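Local coordinates for ORF131 protein (Ralstonia metallidurans, PDB 2WTP) that binds copper, apparently changing conformation as it does so, and probably takes part in heavy-metal resistance, at residues F83-K88 / P110-S115. Sequence-based numbering, arbitrary orientation. Where two conformers were deposited one is given.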
ATOM      1  N   PHE A  83      -2.224  10.252   4.817  1.00  9.19           N
ATOM      2  CA  PHE A  83      -3.011   9.280   5.556  1.00  9.49           C
ATOM      3  C   PHE A  83      -4.199   9.985   6.168  1.00 10.52           C
ATOM      4  O   PHE A  83      -4.045  11.081   6.742  1.00 13.16           O
ATOM      5  CB  PHE A  83      -2.146   8.701   6.673  1.00  9.31           C
ATOM      6  CG  PHE A  83      -0.980   7.845   6.169  1.00  9.82           C
ATOM      7  CD1 PHE A  83      -1.138   6.491   5.943  1.00  8.77           C
ATOM      8  CD2 PHE A  83       0.251   8.455   5.825  1.00  9.88           C
ATOM      9  CE1 PHE A  83      -0.022   5.707   5.491  1.00  8.20           C
ATOM     10  CE2 PHE A  83       1.321   7.720   5.356  1.00  8.86           C
ATOM     11  CZ  PHE A  83       1.178   6.325   5.168  1.00  9.89           C
ATOM     12  N   ARG A  84      -5.345   9.379   6.045  1.00 10.23           N
ATOM     13  CA  ARG A  84      -6.627   9.999   6.448  0.60 10.74           C
ATOM     14  C   ARG A  84      -7.283   9.215   7.570  1.00 12.04           C
ATOM     15  O   ARG A  84      -7.416   8.001   7.457  1.00 14.21           O
ATOM     16  CB  ARG A  84      -7.550  10.038   5.202  0.60 15.78           C
ATOM     17  CG  ARG A  84      -9.078  10.251   5.489  0.60 20.55           C
ATOM     18  CD  ARG A  84      -9.966  10.735   4.173  0.60 25.24           C
ATOM     19  NE  ARG A  84     -10.700  12.010   4.538  0.60 19.22           N
ATOM     20  CZ  ARG A  84     -10.398  13.211   4.104  0.60 25.11           C
ATOM     21  NH1 ARG A  84      -9.503  13.343   3.149  0.60 26.04           N
ATOM     22  NH2 ARG A  84     -11.022  14.299   4.562  0.60 29.08           N
ATOM     23  N   ALA A  85      -7.726   9.932   8.606  1.00 10.85           N
ATOM     24  CA  ALA A  85      -8.651   9.360   9.600  1.00 12.07           C
ATOM     25  C   ALA A  85      -9.814  10.330   9.685  1.00 11.96           C
ATOM     26  O   ALA A  85      -9.644  11.468  10.083  1.00 15.47           O
ATOM     27  CB  ALA A  85      -7.937   9.290  10.976  1.00 16.53           C
ATOM     28  N   GLY A  86     -10.978   9.887   9.227  1.00 16.97           N
ATOM     29  CA  GLY A  86     -12.111  10.820   9.060  1.00 17.46           C
ATOM     30  C   GLY A  86     -11.788  11.942   8.080  1.00 15.89           C
ATOM     31  O   GLY A  86     -11.424  11.677   6.936  1.00 22.53           O
ATOM     32  N   GLU A  87     -11.750  13.186   8.529  1.00 19.97           N
ATOM     33  CA  GLU A  87     -11.313  14.241   7.641  1.00 21.03           C
ATOM     34  C   GLU A  87     -10.000  14.802   8.082  1.00 23.53           C
ATOM     35  O   GLU A  87      -9.507  15.766   7.489  1.00 25.61           O
ATOM     36  CB  GLU A  87     -12.396  15.370   7.544  1.00 25.53           C
ATOM     37  CG  GLU A  87     -13.784  14.808   7.148  1.00 23.38           C
ATOM     38  CD  GLU A  87     -13.799  14.093   5.784  1.00 20.03           C
ATOM     39  OE1 GLU A  87     -12.988  14.548   4.921  1.00 33.07           O
ATOM     40  OE2 GLU A  87     -14.513  13.091   5.603  1.00 31.79           O
ATOM     41  N   LYS A  88      -9.358  14.172   9.060  1.00 17.99           N
ATOM     42  CA  LYS A  88      -8.008  14.614   9.404  1.00 15.61           C
ATOM     43  C   LYS A  88      -6.996  13.897   8.469  1.00 16.38           C
ATOM     44  O   LYS A  88      -7.059  12.678   8.310  1.00 13.06           O
ATOM     45  CB  LYS A  88      -7.622  14.274  10.793  1.00 19.46           C
ATOM     46  CG  LYS A  88      -6.383  14.952  11.219  1.00 30.42           C
ATOM     47  CD  LYS A  88      -6.128  14.589  12.633  1.00 31.85           C
ATOM     48  CE  LYS A  88      -5.070  15.476  13.319  1.00 43.96           C
ATOM     49  NZ  LYS A  88      -4.274  16.270  12.376  1.00 40.50           N
ATOM     50  N   PRO A 110       1.520  10.557  15.510  1.00 14.74           N
ATOM     51  CA  PRO A 110       0.777  10.239  16.726  1.00 14.96           C
ATOM     52  C   PRO A 110      -0.540  11.017  16.838  1.00 17.97           C
ATOM     53  O   PRO A 110      -1.423  10.519  17.537  1.00 26.10           O
ATOM     54  CB  PRO A 110       1.754  10.636  17.840  1.00 20.61           C
ATOM     55  CG  PRO A 110       2.757  11.460  17.229  1.00 19.91           C
ATOM     56  CD  PRO A 110       2.870  11.078  15.748  1.00 14.00           C
ATOM     57  N   ASP A 111      -0.669  12.119  16.118  1.00 15.36           N
ATOM     58  CA  ASP A 111      -1.915  12.858  16.232  1.00 20.85           C
ATOM     59  C   ASP A 111      -2.973  12.433  15.247  1.00 22.27           C
ATOM     60  O   ASP A 111      -4.077  13.022  15.220  1.00 24.86           O
ATOM     61  CB  ASP A 111      -1.630  14.364  16.107  1.00 26.02           C
ATOM     62  CG  ASP A 111      -0.875  14.906  17.330  1.00 43.43           C
ATOM     63  OD1 ASP A 111      -0.970  14.286  18.451  1.00 47.39           O
ATOM     64  OD2 ASP A 111      -0.172  15.946  17.172  1.00 58.23           O
ATOM     65  N   LEU A 112      -2.700  11.423  14.418  1.00 14.21           N
ATOM     66  CA  LEU A 112      -3.717  10.883  13.518  1.00 15.10           C
ATOM     67  C   LEU A 112      -4.394   9.742  14.211  1.00 16.49           C
ATOM     68  O   LEU A 112      -3.807   8.696  14.469  1.00 15.23           O
ATOM     69  CB  LEU A 112      -3.057  10.415  12.230  1.00 13.20           C
ATOM     70  CG  LEU A 112      -4.075  10.014  11.231  1.00 13.83           C
ATOM     71  CD1 LEU A 112      -4.764  11.289  10.650  1.00 16.51           C
ATOM     72  CD2 LEU A 112      -3.299   9.303  10.174  1.00 18.36           C
ATOM     73  N   PRO A 113      -5.659   9.912  14.586  1.00 15.55           N
ATOM     74  CA  PRO A 113      -6.269   8.860  15.401  1.00 15.38           C
ATOM     75  C   PRO A 113      -6.354   7.521  14.681  1.00 15.98           C
ATOM     76  O   PRO A 113      -6.673   7.461  13.507  1.00 18.25           O
ATOM     77  CB  PRO A 113      -7.715   9.416  15.689  1.00 18.55           C
ATOM     78  CG  PRO A 113      -7.486  10.855  15.607  1.00 19.30           C
ATOM     79  CD  PRO A 113      -6.524  11.113  14.440  1.00 14.18           C
ATOM     80  N   GLY A 114      -6.024   6.419  15.376  1.00 15.98           N
ATOM     81  CA  GLY A 114      -6.056   5.085  14.785  1.00 16.73           C
ATOM     82  C   GLY A 114      -4.772   4.667  14.083  1.00 13.35           C
ATOM     83  O   GLY A 114      -4.683   3.555  13.532  1.00 16.97           O
ATOM     84  N   SER A 115      -3.790   5.569  14.044  1.00 13.67           N
ATOM     85  CA  SER A 115      -2.525   5.265  13.353  1.00 15.39           C
ATOM     86  C   SER A 115      -1.686   4.226  14.097  1.00 13.36           C
ATOM     87  O   SER A 115      -0.968   3.446  13.463  1.00 10.47           O
ATOM     88  CB  SER A 115      -1.691   6.540  13.196  1.00 11.17           C
ATOM     89  OG  SER A 115      -1.393   7.092  14.461  1.00 13.68           O
TER
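Lys-88 lays its side chain across Leu-112 and Pro-113 to the carbonyl of Asp-111. CB and CG lie against the methyl CD1 of Leu-112, with CG 4.0 Å from it. CG stands anti to the backbone N (chi1 -168°), and the chain continues extended to CE. CD meets the ring carbon CD of Pro-113 at 3.9 Å, the lysine chain crossing that ring at about a right angle. CE comes to 3.3 Å from the carbonyl O of Asp-111. The last torsion, chi4 at -15°, is nearly eclipsed, which makes the position of NZ the doubtful part of this chain. As modelled, NZ is 6.3 Å from OD2 of Asp-111 and forms no salt bridge with it; any weak attraction between the two charges is subject to that doubt.

Leu-112 runs the opposite way past the lysine and splits its two methyls. CD1 touches both the CB of Ala-85, at 3.8 Å, and the backbone O of Lys-88, while CD2 packs on CB of Phe-83 at 3.7 Å. Beyond that CB the phenyl ring turns from the loop to pack on Leu-105 and Phe-94. The methyl of Ala-85 also touches the carbonyl O of Pro-113 at 3.4 Å. No hydrogen bond joins the two segments; the contact is van der Waals packing.

Each side is shaped by its own turn. A type II turn from Leu-112 to Ser-115 folds the loop, and paired backbone bonds between Ala-85 and Lys-88 close a type II' turn. With Gly-86 and Glu-87 as its two loop residues, the latter closes a two-residue beta hairpin between strands 80-85 and 88-94, with the loop that follows helix 105-108 packed against its end.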